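Local coordinates for periplasmic binding protein component of an ABC type zinc uptake transporter (PDB 1PQ4), which probably captures zinc in the periplasm and hands it to an ABC-type uptake transporter, as a solute-binding protein of the bacterial family 9, at residues Met3-Ile9 with Ala52-Ile58; Leu177-Leu181 with Trp273-Lys278; Lys192-Pro198 with Leu209-Glu215; Asn237-Val241 with Ile255-Ala261. One frame throughout, in Å; residues are numbered along the deposited sequence.

Interaction 1. Residues Met3-Ile9 with Ala52-Ile58; sequences MDITVSI and AEAYVLI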
# COMPACT_ATOMS: atom_id res chain seq x y z
N MET A 3 9.67 21.26 7.13
CA MET A 3 10.48 20.64 6.12
C MET A 3 9.56 20.16 4.97
O MET A 3 8.55 19.52 5.21
CB MET A 3 11.16 19.44 6.74
CG MET A 3 12.17 18.66 5.97
SD MET A 3 13.38 18.03 7.25
CE MET A 3 14.01 19.57 7.77
N ASP A 4 9.92 20.48 3.73
CA ASP A 4 9.17 20.02 2.56
C ASP A 4 9.65 18.62 2.22
O ASP A 4 10.83 18.42 1.94
CB ASP A 4 9.44 20.91 1.36
CG ASP A 4 8.64 22.19 1.43
OD1 ASP A 4 7.41 22.08 1.53
OD2 ASP A 4 9.23 23.28 1.41
N ILE A 5 8.71 17.69 2.20
CA ILE A 5 9.00 16.28 1.95
C ILE A 5 8.02 15.78 0.94
O ILE A 5 6.82 16.09 1.00
CB ILE A 5 8.83 15.44 3.27
CG1 ILE A 5 9.80 15.98 4.32
CG2 ILE A 5 9.08 13.92 3.03
CD1 ILE A 5 9.65 15.39 5.72
N THR A 6 8.51 15.00 -0.01
CA THR A 6 7.67 14.43 -1.02
C THR A 6 7.66 12.94 -0.80
O THR A 6 8.71 12.29 -0.46
CB THR A 6 8.19 14.78 -2.44
OG1 THR A 6 8.09 16.19 -2.65
CG2 THR A 6 7.34 14.10 -3.49
N VAL A 7 6.49 12.35 -0.96
CA VAL A 7 6.41 10.91 -0.84
C VAL A 7 5.81 10.36 -2.14
O VAL A 7 5.22 11.11 -2.92
CB VAL A 7 5.53 10.46 0.35
CG1 VAL A 7 6.09 11.08 1.66
CG2 VAL A 7 4.08 10.90 0.10
N SER A 8 5.95 9.06 -2.35
CA SER A 8 5.43 8.45 -3.57
C SER A 8 3.92 8.29 -3.63
O SER A 8 3.30 8.69 -4.60
CB SER A 8 6.07 7.08 -3.78
OG SER A 8 7.44 7.21 -4.12
N ILE A 9 3.31 7.78 -2.56
CA ILE A 9 1.86 7.50 -2.64
C ILE A 9 1.11 8.04 -1.46
O ILE A 9 1.69 8.28 -0.40
CB ILE A 9 1.63 5.97 -2.80
CG1 ILE A 9 2.40 5.21 -1.71
CG2 ILE A 9 2.12 5.51 -4.16
CD1 ILE A 9 1.94 3.77 -1.49
N ALA A 52 11.92 20.28 -2.45
CA ALA A 52 12.00 19.18 -1.48
C ALA A 52 13.30 18.97 -0.74
O ALA A 52 14.38 18.95 -1.33
CB ALA A 52 11.64 17.89 -2.16
N GLU A 53 13.19 18.80 0.56
CA GLU A 53 14.35 18.50 1.39
C GLU A 53 14.60 16.99 1.43
O GLU A 53 15.75 16.52 1.57
CB GLU A 53 14.10 19.09 2.77
CG GLU A 53 14.23 20.61 2.65
CD GLU A 53 13.67 21.34 3.82
OE1 GLU A 53 12.55 21.89 3.69
OE2 GLU A 53 14.37 21.36 4.86
N ALA A 54 13.52 16.22 1.31
CA ALA A 54 13.67 14.78 1.29
C ALA A 54 12.55 14.13 0.48
O ALA A 54 11.51 14.73 0.20
CB ALA A 54 13.68 14.23 2.70
N TYR A 55 12.79 12.90 0.11
CA TYR A 55 11.82 12.15 -0.66
C TYR A 55 11.74 10.80 0.03
O TYR A 55 12.77 10.15 0.29
CB TYR A 55 12.29 11.99 -2.11
CG TYR A 55 11.27 11.31 -2.97
CD1 TYR A 55 10.53 12.03 -3.94
CD2 TYR A 55 10.98 9.96 -2.78
CE1 TYR A 55 9.54 11.41 -4.69
CE2 TYR A 55 9.99 9.33 -3.52
CZ TYR A 55 9.28 10.07 -4.48
OH TYR A 55 8.35 9.42 -5.26
N VAL A 56 10.53 10.38 0.37
CA VAL A 56 10.40 9.08 1.04
C VAL A 56 9.96 7.97 0.09
O VAL A 56 8.85 7.98 -0.44
CB VAL A 56 9.42 9.18 2.24
CG1 VAL A 56 9.22 7.75 2.89
CG2 VAL A 56 10.03 10.12 3.28
N LEU A 57 10.88 7.03 -0.15
CA LEU A 57 10.65 5.91 -1.03
C LEU A 57 9.94 4.75 -0.36
O LEU A 57 10.19 4.44 0.83
CB LEU A 57 11.99 5.34 -1.50
CG LEU A 57 12.96 6.31 -2.19
CD1 LEU A 57 14.41 5.73 -2.12
CD2 LEU A 57 12.50 6.53 -3.60
N ILE A 58 9.07 4.10 -1.11
CA ILE A 58 8.49 2.87 -0.59
C ILE A 58 9.68 1.88 -0.64
O ILE A 58 9.88 1.04 0.25
CB ILE A 58 7.37 2.37 -1.54
CG1 ILE A 58 6.09 3.22 -1.34
CG2 ILE A 58 7.14 0.88 -1.34
CD1 ILE A 58 6.16 4.57 -1.93

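Interaction 2. Residues Leu177-Leu181 with Trp273-Lys278; sequences LNQEL and WSSNLK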
# COMPACT_ATOMS: atom_id res chain seq x y z
N LEU A 177 -4.12 -1.20 16.13
CA LEU A 177 -4.76 -1.50 14.84
C LEU A 177 -4.55 -2.95 14.48
O LEU A 177 -5.47 -3.65 14.03
CB LEU A 177 -4.16 -0.61 13.78
CG LEU A 177 -4.67 -0.86 12.36
CD1 LEU A 177 -6.15 -0.47 12.27
CD2 LEU A 177 -3.87 0.03 11.42
N ASN A 178 -3.32 -3.43 14.66
CA ASN A 178 -3.02 -4.82 14.36
C ASN A 178 -3.90 -5.81 15.13
O ASN A 178 -4.37 -6.83 14.58
CB ASN A 178 -1.53 -5.10 14.65
CG ASN A 178 -1.13 -6.54 14.40
OD1 ASN A 178 -1.38 -7.09 13.32
ND2 ASN A 178 -0.51 -7.17 15.38
N GLN A 179 -4.07 -5.56 16.43
CA GLN A 179 -4.93 -6.42 17.26
C GLN A 179 -6.39 -6.35 16.75
O GLN A 179 -7.11 -7.36 16.68
CB GLN A 179 -4.91 -5.93 18.74
CG GLN A 179 -4.37 -6.95 19.75
CD GLN A 179 -5.20 -6.97 21.06
OE1 GLN A 179 -5.62 -5.92 21.58
NE2 GLN A 179 -5.42 -8.18 21.61
N GLU A 180 -6.83 -5.13 16.44
CA GLU A 180 -8.19 -4.91 15.97
C GLU A 180 -8.44 -5.67 14.66
O GLU A 180 -9.46 -6.35 14.51
CB GLU A 180 -8.40 -3.42 15.78
CG GLU A 180 -9.82 -2.95 15.77
CD GLU A 180 -9.90 -1.43 15.73
OE1 GLU A 180 -9.03 -0.78 16.35
OE2 GLU A 180 -10.83 -0.89 15.09
N LEU A 181 -7.52 -5.56 13.71
CA LEU A 181 -7.70 -6.28 12.43
C LEU A 181 -7.68 -7.78 12.64
O LEU A 181 -8.46 -8.52 12.03
CB LEU A 181 -6.61 -5.88 11.41
CG LEU A 181 -6.59 -4.38 11.06
CD1 LEU A 181 -5.46 -4.10 10.02
CD2 LEU A 181 -7.93 -3.97 10.49
N TRP A 273 -5.43 5.96 5.75
CA TRP A 273 -4.89 4.60 5.86
C TRP A 273 -5.42 3.68 6.91
O TRP A 273 -5.70 2.52 6.63
CB TRP A 273 -3.32 4.67 5.94
CG TRP A 273 -2.62 3.37 5.95
CD1 TRP A 273 -2.23 2.61 4.88
CD2 TRP A 273 -2.19 2.68 7.13
NE1 TRP A 273 -1.57 1.45 5.34
CE2 TRP A 273 -1.54 1.49 6.71
CE3 TRP A 273 -2.29 2.95 8.50
CZ2 TRP A 273 -0.99 0.59 7.61
CZ3 TRP A 273 -1.73 2.03 9.40
CH2 TRP A 273 -1.10 0.88 8.95
N SER A 274 -5.52 4.17 8.14
CA SER A 274 -5.97 3.30 9.22
C SER A 274 -7.46 2.91 9.09
O SER A 274 -7.83 1.75 9.19
CB SER A 274 -5.69 4.00 10.57
OG SER A 274 -5.99 3.09 11.61
N SER A 275 -8.31 3.90 8.88
CA SER A 275 -9.73 3.57 8.73
C SER A 275 -9.95 2.77 7.46
O SER A 275 -10.81 1.91 7.43
CB SER A 275 -10.59 4.85 8.78
OG SER A 275 -10.41 5.62 7.63
N ASN A 276 -9.17 3.02 6.40
CA ASN A 276 -9.34 2.19 5.18
C ASN A 276 -9.00 0.73 5.45
O ASN A 276 -9.72 -0.17 5.02
CB ASN A 276 -8.40 2.70 4.07
CG ASN A 276 -8.56 1.92 2.75
OD1 ASN A 276 -7.63 1.28 2.25
ND2 ASN A 276 -9.76 1.97 2.20
N LEU A 277 -7.91 0.47 6.19
CA LEU A 277 -7.55 -0.92 6.46
C LEU A 277 -8.64 -1.63 7.27
O LEU A 277 -8.88 -2.81 7.08
CB LEU A 277 -6.25 -1.01 7.23
CG LEU A 277 -5.01 -1.10 6.36
CD1 LEU A 277 -3.80 -1.44 7.33
CD2 LEU A 277 -5.21 -2.19 5.29
N LYS A 278 -9.27 -0.91 8.20
CA LYS A 278 -10.34 -1.54 8.97
C LYS A 278 -11.53 -1.81 8.06
O LYS A 278 -12.16 -2.86 8.16
CB LYS A 278 -10.79 -0.65 10.13
CG LYS A 278 -9.73 -0.45 11.16
CD LYS A 278 -10.26 0.37 12.33
CE LYS A 278 -9.22 1.37 12.82
NZ LYS A 278 -9.60 1.80 14.19

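Interaction 3. Residues Lys192-Pro198 with Leu209-Glu215; sequences KFIVFHP and LVQIPIE. With ZN (zinc ion), chain C.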
# COMPACT_ATOMS: atom_id res chain seq x y z
N LYS A 192 -9.96 -17.39 1.97
CA LYS A 192 -9.64 -16.93 0.62
C LYS A 192 -10.44 -15.72 0.17
O LYS A 192 -11.60 -15.58 0.56
CB LYS A 192 -9.91 -18.09 -0.34
CG LYS A 192 -9.18 -19.37 0.05
CD LYS A 192 -9.44 -20.51 -0.93
CE LYS A 192 -8.73 -21.78 -0.45
NZ LYS A 192 -8.74 -22.88 -1.44
N PHE A 193 -9.82 -14.80 -0.60
CA PHE A 193 -10.58 -13.65 -1.18
C PHE A 193 -10.00 -13.39 -2.57
O PHE A 193 -8.82 -13.61 -2.82
CB PHE A 193 -10.60 -12.37 -0.30
CG PHE A 193 -9.25 -11.72 -0.07
CD1 PHE A 193 -8.96 -10.50 -0.66
CD2 PHE A 193 -8.29 -12.32 0.77
CE1 PHE A 193 -7.74 -9.86 -0.43
CE2 PHE A 193 -7.05 -11.68 1.03
CZ PHE A 193 -6.78 -10.45 0.42
N ILE A 194 -10.86 -12.98 -3.49
CA ILE A 194 -10.42 -12.74 -4.88
C ILE A 194 -10.39 -11.26 -5.09
O ILE A 194 -11.33 -10.57 -4.75
CB ILE A 194 -11.42 -13.29 -5.90
CG1 ILE A 194 -11.71 -14.73 -5.60
CG2 ILE A 194 -10.86 -13.15 -7.32
CD1 ILE A 194 -12.79 -15.35 -6.52
N VAL A 195 -9.31 -10.78 -5.69
CA VAL A 195 -9.12 -9.36 -5.95
C VAL A 195 -8.56 -9.26 -7.34
O VAL A 195 -8.05 -10.22 -7.89
CB VAL A 195 -8.07 -8.69 -5.01
CG1 VAL A 195 -8.58 -8.63 -3.65
CG2 VAL A 195 -6.74 -9.49 -5.05
N PHE A 196 -8.68 -8.09 -7.90
CA PHE A 196 -8.17 -7.96 -9.23
C PHE A 196 -6.65 -7.83 -9.17
O PHE A 196 -5.96 -8.72 -9.62
CB PHE A 196 -8.77 -6.75 -9.94
CG PHE A 196 -8.24 -6.58 -11.33
CD1 PHE A 196 -8.59 -7.49 -12.33
CD2 PHE A 196 -7.27 -5.62 -11.60
CE1 PHE A 196 -8.00 -7.45 -13.58
CE2 PHE A 196 -6.67 -5.58 -12.88
CZ PHE A 196 -7.05 -6.51 -13.85
N HIS A 197 -6.16 -6.74 -8.58
CA HIS A 197 -4.71 -6.48 -8.52
C HIS A 197 -4.18 -6.96 -7.16
O HIS A 197 -4.71 -6.57 -6.12
CB HIS A 197 -4.49 -4.99 -8.71
CG HIS A 197 -3.08 -4.56 -8.52
ND1 HIS A 197 -2.10 -4.81 -9.46
CD2 HIS A 197 -2.48 -3.89 -7.51
CE1 HIS A 197 -0.95 -4.31 -9.04
NE2 HIS A 197 -1.15 -3.76 -7.85
N PRO A 198 -3.14 -7.81 -7.17
CA PRO A 198 -2.59 -8.35 -5.93
C PRO A 198 -1.76 -7.38 -5.13
O PRO A 198 -0.54 -7.42 -5.13
CB PRO A 198 -1.79 -9.58 -6.42
CG PRO A 198 -1.22 -9.10 -7.73
CD PRO A 198 -2.37 -8.26 -8.35
N LEU A 209 -4.68 -15.01 5.47
CA LEU A 209 -5.70 -15.02 4.43
C LEU A 209 -4.95 -15.48 3.20
O LEU A 209 -3.72 -15.52 3.19
CB LEU A 209 -6.24 -13.61 4.19
CG LEU A 209 -6.89 -12.95 5.41
CD1 LEU A 209 -7.37 -11.55 5.05
CD2 LEU A 209 -8.07 -13.78 5.89
N VAL A 210 -5.71 -15.86 2.18
CA VAL A 210 -5.15 -16.30 0.92
C VAL A 210 -5.70 -15.36 -0.12
O VAL A 210 -6.90 -15.31 -0.34
CB VAL A 210 -5.57 -17.75 0.60
CG1 VAL A 210 -5.12 -18.11 -0.80
CG2 VAL A 210 -4.91 -18.73 1.62
N GLN A 211 -4.83 -14.61 -0.76
CA GLN A 211 -5.28 -13.66 -1.76
C GLN A 211 -5.26 -14.40 -3.09
O GLN A 211 -4.26 -14.99 -3.42
CB GLN A 211 -4.30 -12.49 -1.80
CG GLN A 211 -4.32 -11.70 -3.05
CD GLN A 211 -3.21 -10.64 -3.12
OE1 GLN A 211 -2.00 -10.96 -3.16
NE2 GLN A 211 -3.61 -9.40 -3.13
N ILE A 212 -6.35 -14.36 -3.84
CA ILE A 212 -6.42 -15.03 -5.15
C ILE A 212 -6.55 -13.88 -6.14
O ILE A 212 -7.58 -13.19 -6.21
CB ILE A 212 -7.68 -15.95 -5.25
CG1 ILE A 212 -7.57 -17.08 -4.21
CG2 ILE A 212 -7.78 -16.55 -6.64
CD1 ILE A 212 -8.87 -17.86 -3.96
N PRO A 213 -5.50 -13.64 -6.91
CA PRO A 213 -5.60 -12.53 -7.85
C PRO A 213 -6.16 -12.89 -9.20
O PRO A 213 -6.01 -14.02 -9.67
CB PRO A 213 -4.15 -12.03 -7.95
CG PRO A 213 -3.37 -13.31 -7.82
CD PRO A 213 -4.10 -14.05 -6.70
N ILE A 214 -6.82 -11.92 -9.82
CA ILE A 214 -7.38 -12.12 -11.15
C ILE A 214 -6.33 -11.66 -12.20
O ILE A 214 -6.12 -12.33 -13.21
CB ILE A 214 -8.65 -11.24 -11.37
CG1 ILE A 214 -9.77 -11.69 -10.44
CG2 ILE A 214 -9.17 -11.38 -12.84
CD1 ILE A 214 -10.91 -10.69 -10.28
N GLU A 215 -5.72 -10.50 -12.00
CA GLU A 215 -4.73 -10.06 -12.98
C GLU A 215 -3.56 -11.04 -13.02
O GLU A 215 -3.25 -11.68 -12.03
CB GLU A 215 -4.20 -8.65 -12.68
CG GLU A 215 -3.25 -8.55 -11.52
CD GLU A 215 -2.23 -7.40 -11.65
OE1 GLU A 215 -2.63 -6.22 -11.81
OE2 GLU A 215 -1.01 -7.71 -11.58
ZN ZN C . 0.12 -2.54 -6.78
O HOH W 1 -0.99 -0.89 -5.68

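Interaction 4. Residues Asn237-Val241 with Ile255-Ala261; sequences NLTMV and IAAEIGA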
# COMPACT_ATOMS: atom_id res chain seq x y z
N ASN A 237 -16.84 -21.59 -3.03
CA ASN A 237 -18.01 -20.85 -2.57
C ASN A 237 -17.77 -19.37 -2.26
O ASN A 237 -18.37 -18.84 -1.32
CB ASN A 237 -18.60 -21.51 -1.31
CG ASN A 237 -19.11 -22.90 -1.56
OD1 ASN A 237 -20.16 -23.08 -2.18
ND2 ASN A 237 -18.37 -23.90 -1.09
N LEU A 238 -16.94 -18.69 -3.04
CA LEU A 238 -16.70 -17.27 -2.75
C LEU A 238 -17.96 -16.40 -2.97
O LEU A 238 -18.68 -16.55 -3.95
CB LEU A 238 -15.49 -16.76 -3.54
CG LEU A 238 -14.24 -17.58 -3.18
CD1 LEU A 238 -13.08 -17.12 -4.02
CD2 LEU A 238 -13.91 -17.43 -1.68
N THR A 239 -18.20 -15.49 -2.05
CA THR A 239 -19.38 -14.63 -2.02
C THR A 239 -19.25 -13.24 -2.62
O THR A 239 -20.25 -12.56 -2.90
CB THR A 239 -19.80 -14.48 -0.53
OG1 THR A 239 -20.78 -15.49 -0.22
CG2 THR A 239 -20.34 -13.07 -0.19
N MET A 240 -18.01 -12.80 -2.80
CA MET A 240 -17.80 -11.46 -3.26
C MET A 240 -16.55 -11.42 -4.08
O MET A 240 -15.65 -12.24 -3.88
CB MET A 240 -17.66 -10.57 -2.05
CG MET A 240 -17.81 -9.11 -2.30
SD MET A 240 -19.53 -8.72 -2.15
CE MET A 240 -19.85 -9.39 -0.49
N VAL A 241 -16.49 -10.49 -5.02
CA VAL A 241 -15.28 -10.37 -5.82
C VAL A 241 -14.86 -8.93 -5.62
O VAL A 241 -15.69 -8.02 -5.71
CB VAL A 241 -15.52 -10.65 -7.31
CG1 VAL A 241 -14.22 -10.48 -8.08
CG2 VAL A 241 -16.06 -12.07 -7.48
N ILE A 255 -16.82 -11.98 -13.43
CA ILE A 255 -16.68 -13.13 -12.58
C ILE A 255 -17.79 -13.19 -11.57
O ILE A 255 -18.38 -14.25 -11.36
CB ILE A 255 -15.32 -13.16 -11.81
CG1 ILE A 255 -14.20 -13.47 -12.80
CG2 ILE A 255 -15.38 -14.20 -10.67
CD1 ILE A 255 -14.26 -12.84 -14.18
N ALA A 256 -18.09 -12.04 -10.96
CA ALA A 256 -19.12 -12.01 -9.95
C ALA A 256 -20.46 -12.43 -10.56
O ALA A 256 -21.23 -13.16 -9.95
CB ALA A 256 -19.25 -10.59 -9.34
N ALA A 257 -20.73 -11.98 -11.77
CA ALA A 257 -22.01 -12.32 -12.41
C ALA A 257 -22.09 -13.81 -12.73
O ALA A 257 -23.17 -14.40 -12.71
CB ALA A 257 -22.19 -11.51 -13.72
N GLU A 258 -20.95 -14.40 -13.07
CA GLU A 258 -20.90 -15.82 -13.41
C GLU A 258 -20.91 -16.79 -12.26
O GLU A 258 -21.40 -17.91 -12.41
CB GLU A 258 -19.66 -16.10 -14.25
CG GLU A 258 -19.80 -15.71 -15.70
CD GLU A 258 -20.13 -16.91 -16.55
OE1 GLU A 258 -20.85 -17.79 -16.04
OE2 GLU A 258 -19.66 -16.95 -17.71
N ILE A 259 -20.35 -16.40 -11.12
CA ILE A 259 -20.32 -17.32 -9.98
C ILE A 259 -21.28 -16.95 -8.88
O ILE A 259 -21.16 -17.49 -7.79
CB ILE A 259 -18.94 -17.44 -9.35
CG1 ILE A 259 -18.62 -16.15 -8.56
CG2 ILE A 259 -17.90 -17.70 -10.45
CD1 ILE A 259 -17.41 -16.25 -7.64
N GLY A 260 -22.20 -16.02 -9.14
CA GLY A 260 -23.16 -15.67 -8.12
C GLY A 260 -22.68 -14.87 -6.92
O GLY A 260 -23.15 -15.11 -5.81
N ALA A 261 -21.77 -13.91 -7.14
CA ALA A 261 -21.24 -13.05 -6.06
C ALA A 261 -21.54 -11.55 -6.26
O ALA A 261 -22.05 -11.15 -7.30
CB ALA A 261 -19.72 -13.24 -5.97

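Interaction 1. Residues Met3-Ile9 with Ala52-Ile58
Thr6 and Tyr55 meet at the tightly packed part of this parallel strand pair, on the opposite sheet face from Ile5, Ala54, Val7 and Val56. The methyl CG2 of Thr6 lies 3.7 Å from CE1 of Tyr55, while the carbonyl O of Thr6 stands over one ring face, towards the rim. With its CG anti to the backbone N (chi1 -176°), the tyrosine runs along the neighbouring strand and its OH gives a hydrogen bond to Ser8 OG at 2.6 Å. Ser8 OG is also bonded to Glu63, so this buried polar pair is satisfied. A phenylalanine in place of Tyr55 would probably keep the ring packing but take away the donor to Ser8 OG, leaving that hydroxyl held by Glu63 alone of the two partners described. Across the other face, beta-branched residues suit extended backbone: Ile5 CG2 touches Val56 CG2 at 3.9 Å, and Val7 lies alongside Val56. Backbone bonds Thr6 N to Ala54 O (3.0 Å) and Val56 N to Thr6 O (2.8 Å) set the register. Towards Met3 and Asp4 the ladder still holds through Glu53 N to Asp4 O (2.8 Å), but the side chains are partly exposed and more polar. There Glu53 OE1 takes the N-H of Asp4 at 3.0 Å from above its carboxylate plane, and the nearby Asp4 carboxylate has a weak, long ion pair with Arg25. Strands 24-28 and 78-81 flank the pair in a four-stranded parallel sheet, and helix 138-155 packs on the face of Ile5, Ala54 and Val56.

Interaction 2. Residues Leu177-Leu181 with Trp273-Lys278
Leu177 fits as a knob into a hole formed by Trp273, Ser274, Leu277 and Lys278. This apolar packing is the main joint between two helical segments whose axes are inclined at 15°, 10.8 Å apart at closest approach. Its two methyls divide the work: CD2 approaches CZ3 of the Trp273 ring at 3.6 Å, and CD1 lies against CE of Lys278, also at 3.6 Å. Branching at CG lets one leucine reach both walls. One turn on, Leu181 crosses Leu277 at about a right angle, CD1 to CD1 at 4.1 Å, and its CD2 rests on the backbone at Leu277 O and Lys278 CA. The polar part is a salt bridge: Lys278 NZ meets Glu180 OE2 at 3.1 Å on the syn side but 29° out of the carboxylate plane, with a weak second bond to OE1. The lysine methylenes, turned off the extended line about CG-CD (chi3 -140°), pack on Leu177. An alanine in place of Lys278 would probably leave Glu180 without its positive mate and uncover one flank of Leu177. Leucines thus bind C-terminal helix 273-288 to helix 160-185, the long lobe-spanning kind characteristic of this family, while the ion pair lies at the partly exposed edge.

Interaction 3. Residues Lys192-Pro198 with Leu209-Glu215
The edge of the His197 ring meets Glu215: ND1 points within the imidazole plane at Glu215 OE1, 2.8 Å away and almost straight (174°), but the oxygen is approached from above its carboxylate plane. With ND1 so engaged, the other ring nitrogen, NE2, binds zinc at 2.1 Å. Glu215 is therefore a second-shell residue that fixes the ring's rotation and would probably make NE2 a stronger donor. A water, His37 and His133 complete the metal site. Glu215 also uses its CB, which sits over the face of the Phe196 ring in a CH-pi contact, 4.0 Å from the centroid; ring and carboxylate planes stand 77° apart. Phe196 reaches across because its CG is anti to the backbone N (chi1 179°), and its CD1 packs against Ile214 CB. These residues follow the ends of two parallel strands, 192-195 and 210-213, joined through helix 201-206 as a beta-alpha-beta unit, so zinc is bound beyond the C-terminal end of strand 192-195. Between the strands, Ile212 N bonds to Phe193 O at 2.8 Å, and Val195 N to Ile212 O. On one face Ile194 CG2 touches Ile214 CG1 at 3.6 Å, the two branched chains crossing at about a right angle. On the other, the flat Phe193 ring lies against the neighbouring backbone at Gln211 CA, with Leu209 CB at its edge, while Pro198 CB meets Pro213 CB at 3.7 Å.

Interaction 4. Residues Asn237-Val241 with Ile255-Ala261
Val241 overlaps the end of the helix and the turn after it through one methyl: CG2 lies 3.9 Å from Ile255 CG2, 4.0 Å from Ala256 CB and 4.1 Å from Ala261 CB, with Ile259 CD1 a little farther off. CG1 is anti to the backbone N (chi1 179°), which leaves CG2 as the methyl that faces the helix; a compact beta-branched residue suits a strand facing a helix. Ala256 has only CB to offer, so the strand can come close, with Val241 CG2 also 3.9 Å from Ala256 CA. Val241 and Ile255 cross at about a right angle. Strand 240-244, helix 250-259 and strand 262-266 form a beta-alpha-beta unit, and the contact joins the start of the first strand to the last part of the helix. There Gly260, whose positive phi (72°) favours glycine, carries the chain towards strand 262-266, which pairs with the first strand through backbone hydrogen bonds of Val241 with Gly262 and Glu264. Ala261 sets its methyl against the Thr239 carbonyl, CB 3.2 Å from Thr239 O, and a single methyl suits so close an approach to backbone. Ile259 places CD1 3.9 Å from Leu238 O, and its flank also meets Ile230 and Ala233 of helix 223-234.

In the fold
Along the chain, interaction 1 comes first, in the four-stranded parallel sheet of the N-terminal half; interactions 3 and 4 lie on the other side of the chain's centre, about 30 Å and 40 Å from interaction 1, centre to centre. Those two adjoin, their centres about 13 Å apart, with Ile214 of interaction 3 packing on Val241 of interaction 4. Both fall within the stretch of chain spanned by interaction 2, whose long helix 160-185 leads into strand 192-195 and whose helix 273-288 ends the fold. Zinc sits between the two halves, about 8 Å from the Ile9 side chain of interaction 1 and bound by His197 of interaction 3, consistent with a two-lobed binding protein.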